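Protein translation factor SUI1 homolog (Pyrococcus horikoshii, PDB 5ZCY) is archaeal translation initiation factor 1, a SUI1-family relative of eIF1 that probably binds mRNA. Local coordinates at residues V26-I40 and R71-K83. Numbering follows the deposited sequence.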
ATOM      1  N   VAL A  26       0.628   5.367  -3.542  1.00  9.95           N
ATOM      2  CA  VAL A  26       1.074   4.038  -3.915  1.00 10.49           C
ATOM      3  C   VAL A  26       2.017   4.230  -5.094  1.00 11.78           C
ATOM      4  O   VAL A  26       1.593   4.779  -6.134  1.00 13.06           O
ATOM      5  CB  VAL A  26      -0.023   3.076  -4.267  1.00 10.71           C
ATOM      6  CG1 VAL A  26       0.530   1.680  -4.618  1.00 11.13           C
ATOM      7  CG2 VAL A  26      -1.078   2.991  -3.184  1.00 11.71           C
ATOM      8  N   TYR A  27       3.228   3.722  -4.992  1.00 10.69           N
ATOM      9  CA  TYR A  27       4.206   3.960  -6.079  1.00 10.29           C
ATOM     10  C   TYR A  27       5.177   2.809  -6.122  1.00 12.21           C
ATOM     11  O   TYR A  27       5.171   2.013  -5.235  1.00 11.37           O
ATOM     12  CB  TYR A  27       4.910   5.259  -5.871  1.00 11.47           C
ATOM     13  CG  TYR A  27       5.648   5.503  -4.588  1.00 13.10           C
ATOM     14  CD1 TYR A  27       5.018   6.034  -3.501  1.00 15.51           C
ATOM     15  CD2 TYR A  27       7.020   5.203  -4.433  1.00 15.17           C
ATOM     16  CE1 TYR A  27       5.673   6.294  -2.278  1.00 17.27           C
ATOM     17  CE2 TYR A  27       7.644   5.406  -3.236  1.00 15.78           C
ATOM     18  CZ  TYR A  27       7.006   5.989  -2.161  1.00 18.29           C
ATOM     19  OH  TYR A  27       7.555   6.268  -0.941  1.00 23.22           O
ATOM     20  N   ILE A  28       6.055   2.768  -7.103  1.00 11.50           N
ATOM     21  CA  ILE A  28       6.975   1.642  -7.274  1.00 11.52           C
ATOM     22  C   ILE A  28       8.343   2.082  -6.981  1.00 11.89           C
ATOM     23  O   ILE A  28       8.764   3.224  -7.307  1.00 12.45           O
ATOM     24  CB  ILE A  28       6.977   1.177  -8.737  1.00 14.49           C
ATOM     25  CG1 ILE A  28       5.646   0.723  -9.163  1.00 16.00           C
ATOM     26  CG2 ILE A  28       8.130   0.187  -8.986  1.00 16.27           C
ATOM     27  CD1 ILE A  28       5.182  -0.417  -8.340  1.00 14.78           C
ATOM     28  N   GLU A  29       9.108   1.237  -6.296  1.00 11.36           N
ATOM     29  CA  GLU A  29      10.579   1.393  -6.080  1.00 11.87           C
ATOM     30  C   GLU A  29      11.249   0.163  -6.683  1.00 14.96           C
ATOM     31  O   GLU A  29      10.672  -0.899  -6.914  1.00 12.93           O
ATOM     32  CB  GLU A  29      10.963   1.525  -4.617  1.00 14.47           C
ATOM     33  CG  GLU A  29      10.662   2.903  -4.011  1.00 14.97           C
ATOM     34  CD  GLU A  29      11.065   3.115  -2.573  1.00 17.22           C
ATOM     35  OE1 GLU A  29      11.388   2.147  -1.866  1.00 19.34           O
ATOM     36  OE2 GLU A  29      10.979   4.334  -2.086  1.00 21.14           O
ATOM     37  N   ARG A  30      12.541   0.364  -6.961  1.00 16.87           N
ATOM     38  CA  ARG A  30      13.358  -0.728  -7.564  1.00 15.52           C
ATOM     39  C   ARG A  30      13.740  -1.686  -6.538  1.00 14.22           C
ATOM     40  O   ARG A  30      13.951  -1.385  -5.366  1.00 14.92           O
ATOM     41  CB  ARG A  30      14.709  -0.212  -8.073  1.00 17.33           C
ATOM     42  CG  ARG A  30      14.663   0.942  -8.923  1.00 19.34           C
ATOM     43  CD  ARG A  30      13.713   0.841 -10.000  1.00 18.77           C
ATOM     44  NE  ARG A  30      13.827  -0.378 -10.725  1.00 20.21           N
ATOM     45  CZ  ARG A  30      13.051  -0.711 -11.782  1.00 25.22           C
ATOM     46  NH1 ARG A  30      12.115   0.092 -12.157  1.00 23.71           N
ATOM     47  NH2 ARG A  30      13.176  -1.873 -12.432  1.00 25.63           N
ATOM     48  N   ALA A  31      13.725  -2.977  -6.985  1.00 13.21           N
ATOM     49  CA  ALA A  31      14.301  -4.070  -6.244  1.00 13.76           C
ATOM     50  C   ALA A  31      15.460  -4.598  -7.079  1.00 12.61           C
ATOM     51  O   ALA A  31      15.686  -4.239  -8.229  1.00 16.66           O
ATOM     52  CB  ALA A  31      13.276  -5.118  -5.873  1.00 14.07           C
ATOM     53  N   ARG A  32      16.143  -5.579  -6.556  1.00 12.08           N
ATOM     54  CA  ARG A  32      17.254  -6.143  -7.346  1.00 11.02           C
ATOM     55  C   ARG A  32      16.844  -7.156  -8.352  1.00 10.27           C
ATOM     56  O   ARG A  32      15.734  -7.751  -8.259  1.00 10.22           O
ATOM     57  CB  ARG A  32      18.318  -6.750  -6.411  1.00 13.38           C
ATOM     58  CG  ARG A  32      19.091  -5.667  -5.565  1.00 11.95           C
ATOM     59  CD  ARG A  32      19.913  -6.251  -4.502  1.00 12.33           C
ATOM     60  NE  ARG A  32      21.018  -7.033  -5.006  1.00 10.50           N
ATOM     61  CZ  ARG A  32      21.814  -7.741  -4.193  1.00 11.51           C
ATOM     62  NH1 ARG A  32      21.578  -7.722  -2.881  1.00 12.26           N
ATOM     63  NH2 ARG A  32      22.822  -8.397  -4.658  1.00 12.28           N
ATOM     64  N   TYR A  33      17.713  -7.388  -9.287  1.00  8.63           N
ATOM     65  CA  TYR A  33      17.480  -8.377 -10.303  1.00  9.97           C
ATOM     66  C   TYR A  33      16.257  -8.113 -11.201  1.00 10.29           C
ATOM     67  O   TYR A  33      15.626  -9.051 -11.685  1.00 11.84           O
ATOM     68  CB  TYR A  33      17.566  -9.816  -9.765  1.00 10.74           C
ATOM     69  CG  TYR A  33      18.938 -10.096  -9.172  1.00 10.35           C
ATOM     70  CD1 TYR A  33      20.012 -10.355 -10.049  1.00 11.14           C
ATOM     71  CD2 TYR A  33      19.186 -10.087  -7.858  1.00 10.08           C
ATOM     72  CE1 TYR A  33      21.316 -10.541  -9.559  1.00 12.31           C
ATOM     73  CE2 TYR A  33      20.502 -10.292  -7.368  1.00 10.32           C
ATOM     74  CZ  TYR A  33      21.520 -10.467  -8.230  1.00 10.62           C
ATOM     75  OH  TYR A  33      22.806 -10.704  -7.783  1.00 11.12           O
ATOM     76  N   GLY A  34      16.045  -6.850 -11.452  1.00 10.43           N
ATOM     77  CA  GLY A  34      15.013  -6.487 -12.362  1.00 10.38           C
ATOM     78  C   GLY A  34      13.624  -6.548 -11.806  1.00 11.89           C
ATOM     79  O   GLY A  34      12.630  -6.317 -12.604  1.00 14.41           O
ATOM     80  N   LYS A  35      13.473  -6.811 -10.540  1.00 10.54           N
ATOM     81  CA  LYS A  35      12.211  -6.786  -9.904  1.00 11.15           C
ATOM     82  C   LYS A  35      11.910  -5.443  -9.347  1.00 10.99           C
ATOM     83  O   LYS A  35      12.740  -4.579  -9.209  1.00 12.06           O
ATOM     84  CB  LYS A  35      12.277  -7.807  -8.722  1.00 11.18           C
ATOM     85  CG  LYS A  35      12.778  -9.279  -9.083  1.00 13.86           C
ATOM     86  CD  LYS A  35      11.743  -9.962  -9.904  1.00 17.16           C
ATOM     87  CE  LYS A  35      12.234 -10.651 -11.160  1.00 21.37           C
ATOM     88  NZ  LYS A  35      11.008 -11.279 -11.818  1.00 20.77           N
ATOM     89  N   VAL A  36      10.611  -5.295  -8.934  1.00  9.79           N
ATOM     90  CA  VAL A  36      10.133  -4.044  -8.363  1.00 12.55           C
ATOM     91  C   VAL A  36       9.358  -4.312  -7.094  1.00 10.88           C
ATOM     92  O   VAL A  36       8.970  -5.453  -6.839  1.00 10.36           O
ATOM     93  CB  VAL A  36       9.374  -3.129  -9.289  1.00 13.53           C
ATOM     94  CG1 VAL A  36      10.223  -2.789 -10.566  1.00 15.69           C
ATOM     95  CG2 VAL A  36       8.088  -3.709  -9.705  1.00 14.34           C
ATOM     96  N   LYS A  37       9.105  -3.261  -6.355  1.00 10.14           N
ATOM     97  CA  LYS A  37       8.321  -3.305  -5.125  1.00  9.67           C
ATOM     98  C   LYS A  37       7.302  -2.177  -5.152  1.00  8.96           C
ATOM     99  O   LYS A  37       7.557  -1.097  -5.677  1.00  9.63           O
ATOM    100  CB  LYS A  37       9.105  -3.293  -3.886  1.00 12.32           C
ATOM    101  CG  LYS A  37      10.031  -2.181  -3.736  1.00 14.83           C
ATOM    102  CD  LYS A  37      10.946  -2.415  -2.494  1.00 17.80           C
ATOM    103  CE  LYS A  37      11.790  -1.237  -2.142  1.00 21.03           C
ATOM    104  NZ  LYS A  37      12.661  -1.640  -0.954  1.00 21.43           N
ATOM    105  N   THR A  38       6.156  -2.429  -4.538  1.00  8.58           N
ATOM    106  CA  THR A  38       5.078  -1.457  -4.395  1.00  7.70           C
ATOM    107  C   THR A  38       5.140  -0.852  -2.994  1.00  9.17           C
ATOM    108  O   THR A  38       5.182  -1.638  -2.013  1.00 10.64           O
ATOM    109  CB  THR A  38       3.744  -2.080  -4.602  1.00  8.47           C
ATOM    110  OG1 THR A  38       3.646  -2.662  -5.881  1.00 10.23           O
ATOM    111  CG2 THR A  38       2.546  -1.135  -4.442  1.00 10.69           C
ATOM    112  N   ILE A  39       5.170   0.473  -2.897  1.00  8.98           N
ATOM    113  CA  ILE A  39       5.218   1.170  -1.649  1.00  8.66           C
ATOM    114  C   ILE A  39       3.879   1.816  -1.443  1.00  9.47           C
ATOM    115  O   ILE A  39       3.299   2.430  -2.332  1.00  9.89           O
ATOM    116  CB  ILE A  39       6.288   2.297  -1.650  1.00  9.48           C
ATOM    117  CG1 ILE A  39       7.639   1.794  -2.168  1.00 10.08           C
ATOM    118  CG2 ILE A  39       6.347   3.024  -0.328  1.00 10.48           C
ATOM    119  CD1 ILE A  39       8.183   0.665  -1.356  1.00 12.39           C
ATOM    120  N   ILE A  40       3.351   1.603  -0.207  1.00  8.83           N
ATOM    121  CA  ILE A  40       2.081   2.336   0.219  1.00  9.49           C
ATOM    122  C   ILE A  40       2.493   3.250   1.402  1.00  9.86           C
ATOM    123  O   ILE A  40       2.948   2.744   2.468  1.00 10.59           O
ATOM    124  CB  ILE A  40       0.993   1.339   0.676  1.00  9.86           C
ATOM    125  CG1 ILE A  40       0.699   0.356  -0.434  1.00 11.31           C
ATOM    126  CG2 ILE A  40      -0.229   2.099   1.093  1.00 10.83           C
ATOM    127  CD1 ILE A  40       0.078  -0.920   0.121  1.00 17.82           C
ATOM    128  N   ARG A  71       5.791   2.865   6.268  1.00 14.12           N
ATOM    129  CA  ARG A  71       5.365   2.498   4.925  1.00 13.96           C
ATOM    130  C   ARG A  71       5.150   1.000   4.830  1.00 12.28           C
ATOM    131  O   ARG A  71       5.704   0.255   5.597  1.00 14.22           O
ATOM    132  CB  ARG A  71       6.425   2.809   3.887  1.00 14.89           C
ATOM    133  CG  ARG A  71       7.070   4.186   3.965  1.00 18.67           C
ATOM    134  CD  ARG A  71       7.924   4.469   2.736  1.00 18.31           C
ATOM    135  NE  ARG A  71       8.888   3.437   2.354  1.00 19.30           N
ATOM    136  CZ  ARG A  71       9.671   3.486   1.242  1.00 17.46           C
ATOM    137  NH1 ARG A  71       9.570   4.524   0.418  1.00 20.78           N
ATOM    138  NH2 ARG A  71      10.493   2.502   0.960  1.00 19.14           N
ATOM    139  N   ILE A  72       4.287   0.548   3.909  1.00  9.74           N
ATOM    140  CA  ILE A  72       4.187  -0.854   3.584  1.00  9.96           C
ATOM    141  C   ILE A  72       4.898  -1.055   2.247  1.00  9.87           C
ATOM    142  O   ILE A  72       4.722  -0.273   1.322  1.00 10.65           O
ATOM    143  CB  ILE A  72       2.737  -1.274   3.454  1.00 10.25           C
ATOM    144  CG1 ILE A  72       2.018  -1.098   4.856  1.00 10.46           C
ATOM    145  CG2 ILE A  72       2.563  -2.688   2.902  1.00  9.37           C
ATOM    146  CD1 ILE A  72       0.545  -1.296   4.857  1.00 11.87           C
ATOM    147  N   GLU A  73       5.708  -2.107   2.195  1.00  9.57           N
ATOM    148  CA  GLU A  73       6.422  -2.526   0.983  1.00  9.78           C
ATOM    149  C   GLU A  73       5.979  -3.870   0.576  1.00 10.86           C
ATOM    150  O   GLU A  73       5.961  -4.813   1.401  1.00 13.43           O
ATOM    151  CB  GLU A  73       7.952  -2.489   1.185  1.00 12.03           C
ATOM    152  CG  GLU A  73       8.484  -1.248   1.780  1.00 13.61           C
ATOM    153  CD  GLU A  73      10.037  -1.150   1.688  1.00 17.18           C
ATOM    154  OE1 GLU A  73      10.654  -2.047   1.103  1.00 20.84           O
ATOM    155  OE2 GLU A  73      10.552  -0.149   2.278  1.00 24.89           O
ATOM    156  N   LEU A  74       5.575  -4.046  -0.659  1.00  9.76           N
ATOM    157  CA  LEU A  74       5.126  -5.319  -1.222  1.00  9.50           C
ATOM    158  C   LEU A  74       6.015  -5.750  -2.359  1.00 10.93           C
ATOM    159  O   LEU A  74       6.395  -4.913  -3.208  1.00 10.34           O
ATOM    160  CB  LEU A  74       3.696  -5.281  -1.759  1.00  9.72           C
ATOM    161  CG  LEU A  74       2.655  -4.822  -0.745  1.00 11.39           C
ATOM    162  CD1 LEU A  74       1.319  -4.646  -1.386  1.00 13.53           C
ATOM    163  CD2 LEU A  74       2.532  -5.817   0.395  1.00 13.68           C
ATOM    164  N   GLN A  75       6.356  -7.025  -2.439  1.00 10.10           N
ATOM    165  CA  GLN A  75       7.107  -7.560  -3.580  1.00 11.12           C
ATOM    166  C   GLN A  75       6.243  -7.539  -4.843  1.00 10.64           C
ATOM    167  O   GLN A  75       5.113  -8.035  -4.794  1.00 12.23           O
ATOM    168  CB  GLN A  75       7.403  -9.036  -3.278  1.00 13.02           C
ATOM    169  CG  GLN A  75       7.898  -9.889  -4.401  1.00 18.38           C
ATOM    170  CD  GLN A  75       7.963 -11.350  -4.083  1.00 18.85           C
ATOM    171  OE1 GLN A  75       7.198 -11.979  -3.291  1.00 18.57           O
ATOM    172  NE2 GLN A  75       8.873 -11.981  -4.776  1.00 23.09           N
ATOM    173  N   GLY A  76       6.738  -6.950  -5.887  1.00  9.56           N
ATOM    174  CA  GLY A  76       6.058  -6.824  -7.162  1.00  9.94           C
ATOM    175  C   GLY A  76       5.308  -5.571  -7.344  1.00 10.42           C
ATOM    176  O   GLY A  76       5.241  -4.797  -6.387  1.00 11.85           O
ATOM    177  N   ASP A  77       4.761  -5.329  -8.511  1.00  9.45           N
ATOM    178  CA  ASP A  77       3.975  -4.146  -8.852  1.00  8.49           C
ATOM    179  C   ASP A  77       2.506  -4.527  -8.748  1.00  9.66           C
ATOM    180  O   ASP A  77       1.994  -5.370  -9.543  1.00 12.02           O
ATOM    181  CB  ASP A  77       4.269  -3.693 -10.295  1.00  8.83           C
ATOM    182  CG  ASP A  77       3.575  -2.461 -10.703  1.00 11.05           C
ATOM    183  OD1 ASP A  77       2.528  -2.072 -10.115  1.00 10.35           O
ATOM    184  OD2 ASP A  77       4.081  -1.823 -11.683  1.00 12.71           O
ATOM    185  N   HIS A  78       1.824  -3.990  -7.685  1.00  9.64           N
ATOM    186  CA  HIS A  78       0.398  -4.307  -7.427  1.00 10.22           C
ATOM    187  C   HIS A  78      -0.463  -3.165  -7.600  1.00 10.25           C
ATOM    188  O   HIS A  78      -1.575  -3.087  -7.041  1.00 10.98           O
ATOM    189  CB  HIS A  78       0.294  -5.013  -6.022  1.00 11.10           C
ATOM    190  CG  HIS A  78       1.096  -6.251  -5.947  1.00 11.95           C
ATOM    191  ND1 HIS A  78       0.793  -7.310  -6.718  1.00 13.99           N
ATOM    192  CD2 HIS A  78       2.326  -6.526  -5.372  1.00 13.88           C
ATOM    193  CE1 HIS A  78       1.729  -8.245  -6.571  1.00 16.95           C
ATOM    194  NE2 HIS A  78       2.640  -7.790  -5.749  1.00 16.34           N
ATOM    195  N   ARG A  79      -0.043  -2.136  -8.371  1.00  9.34           N
ATOM    196  CA  ARG A  79      -0.855  -0.989  -8.650  1.00 11.31           C
ATOM    197  C   ARG A  79      -2.144  -1.365  -9.335  1.00 11.60           C
ATOM    198  O   ARG A  79      -3.117  -0.608  -9.191  1.00 13.03           O
ATOM    199  CB  ARG A  79      -0.075   0.049  -9.453  1.00 10.70           C
ATOM    200  CG  ARG A  79       1.103   0.644  -8.689  1.00 10.84           C
ATOM    201  CD  ARG A  79       1.842   1.628  -9.539  1.00 11.39           C
ATOM    202  NE  ARG A  79       2.562   0.932 -10.601  1.00 10.63           N
ATOM    203  CZ  ARG A  79       3.130   1.561 -11.604  1.00 11.09           C
ATOM    204  NH1 ARG A  79       3.096   2.838 -11.697  1.00 12.02           N
ATOM    205  NH2 ARG A  79       3.732   0.834 -12.540  1.00 11.73           N
ATOM    206  N   ASP A  80      -2.181  -2.469 -10.059  1.00 11.05           N
ATOM    207  CA  ASP A  80      -3.408  -2.838 -10.786  1.00 10.81           C
ATOM    208  C   ASP A  80      -4.551  -3.165  -9.812  1.00 12.36           C
ATOM    209  O   ASP A  80      -5.715  -2.973 -10.233  1.00 15.60           O
ATOM    210  CB  ASP A  80      -3.129  -4.044 -11.655  1.00 12.71           C
ATOM    211  CG  ASP A  80      -2.388  -5.140 -10.994  1.00 15.03           C
ATOM    212  OD1 ASP A  80      -1.986  -5.136  -9.827  1.00 16.39           O
ATOM    213  OD2 ASP A  80      -2.300  -6.237 -11.589  1.00 21.32           O
ATOM    214  N   ARG A  81      -4.249  -3.659  -8.634  1.00 10.73           N
ATOM    215  CA  ARG A  81      -5.269  -4.184  -7.752  1.00 12.81           C
ATOM    216  C   ARG A  81      -5.305  -3.378  -6.422  1.00 13.76           C
ATOM    217  O   ARG A  81      -6.228  -3.650  -5.634  1.00 11.52           O
ATOM    218  CB  ARG A  81      -5.043  -5.595  -7.373  1.00 15.37           C
ATOM    219  CG  ARG A  81      -5.179  -6.513  -8.586  1.00 17.80           C
ATOM    220  CD  ARG A  81      -4.843  -7.933  -8.247  1.00 22.78           C
ATOM    221  NE  ARG A  81      -5.776  -8.490  -7.268  1.00 27.83           N
ATOM    222  CZ  ARG A  81      -5.595  -9.642  -6.590  1.00 33.46           C
ATOM    223  NH1 ARG A  81      -4.515 -10.398  -6.742  1.00 37.58           N
ATOM    224  NH2 ARG A  81      -6.503  -9.987  -5.709  1.00 37.34           N
ATOM    225  N   ILE A  82      -4.420  -2.444  -6.138  1.00 11.90           N
ATOM    226  CA  ILE A  82      -4.262  -1.908  -4.797  1.00 11.04           C
ATOM    227  C   ILE A  82      -5.462  -1.093  -4.360  1.00 11.42           C
ATOM    228  O   ILE A  82      -5.785  -1.153  -3.161  1.00 10.79           O
ATOM    229  CB  ILE A  82      -2.950  -1.079  -4.678  1.00 11.41           C
ATOM    230  CG1 ILE A  82      -2.561  -0.842  -3.213  1.00 12.19           C
ATOM    231  CG2 ILE A  82      -3.033   0.212  -5.471  1.00 12.04           C
ATOM    232  CD1 ILE A  82      -2.429  -2.049  -2.389  1.00 13.55           C
ATOM    233  N   LYS A  83      -6.125  -0.364  -5.241  1.00 11.63           N
ATOM    234  CA  LYS A  83      -7.305   0.432  -4.798  1.00 14.17           C
ATOM    235  C   LYS A  83      -8.398  -0.514  -4.356  1.00 14.21           C
ATOM    236  O   LYS A  83      -9.017  -0.276  -3.293  1.00 13.89           O
ATOM    237  CB  LYS A  83      -7.804   1.411  -5.848  1.00 19.10           C
ATOM    238  CG  LYS A  83      -6.873   2.537  -6.084  1.00 20.30           C
ATOM    239  CD  LYS A  83      -7.521   3.710  -6.891  1.00 21.99           C
ATOM    240  CE  LYS A  83      -6.516   4.738  -7.271  1.00 23.40           C
ATOM    241  NZ  LYS A  83      -7.097   5.862  -8.053  1.00 24.88           N
TER
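The SUI1 fold is built on a mixed beta-sheet, and here its strand 36-40 pairs antiparallel with strand 71-75. T38 with L74 and I40 with I72 are the hydrogen-bonded pairs. I39 with E73 is a non-hydrogen-bonded pair. Strand 26-30, hairpin partner of 36-40, adds its side chains on both faces. One face carries a salt-bridge network of E29, K37, R71 and E73. The R71 guanidinium meets E29 with its two terminal nitrogens, R71 NH1 to E29 OE2 at 2.9 Å and R71 NH2 to E29 OE1 at 3.0 Å. A bend at chi3 (-50°) turns this guanidinium back over I39, whose CG2 lies over one face near the rim. R71 NH2 also bonds E73 OE2. K37 runs extended beside E73, and K37 NZ reaches E73 OE1 from above the carboxylate plane at 2.9 Å. Y27 OH bonds chiefly to E41 OE1, and R71 NH1 adds a weak hydrogen bond to it. On the other face I40 CD1 packs against I82 CD1 at 3.7 Å, near I72 and L74, and I40 also touches L57 of helix 50-61. V26 CG1 packs on I82 CG2. This apolar layer joins the sheet to the start of helix 82-88. Beyond the strand, D77 forms an Asx turn, with OD1 accepting from R79 N. R79 NE and NH2 each take one oxygen of D77. I28 CG1 lies over one face of that guanidinium, toward its rim, 3.4 Å from R79 NE. The T38 hydroxyl ties strand 36-40 to the backbone on either side of D77: T38 OG1 accepts from H78 N at 2.9 Å and donates to G76 O at 2.7 Å, in the carbonyl plane and on a lone pair.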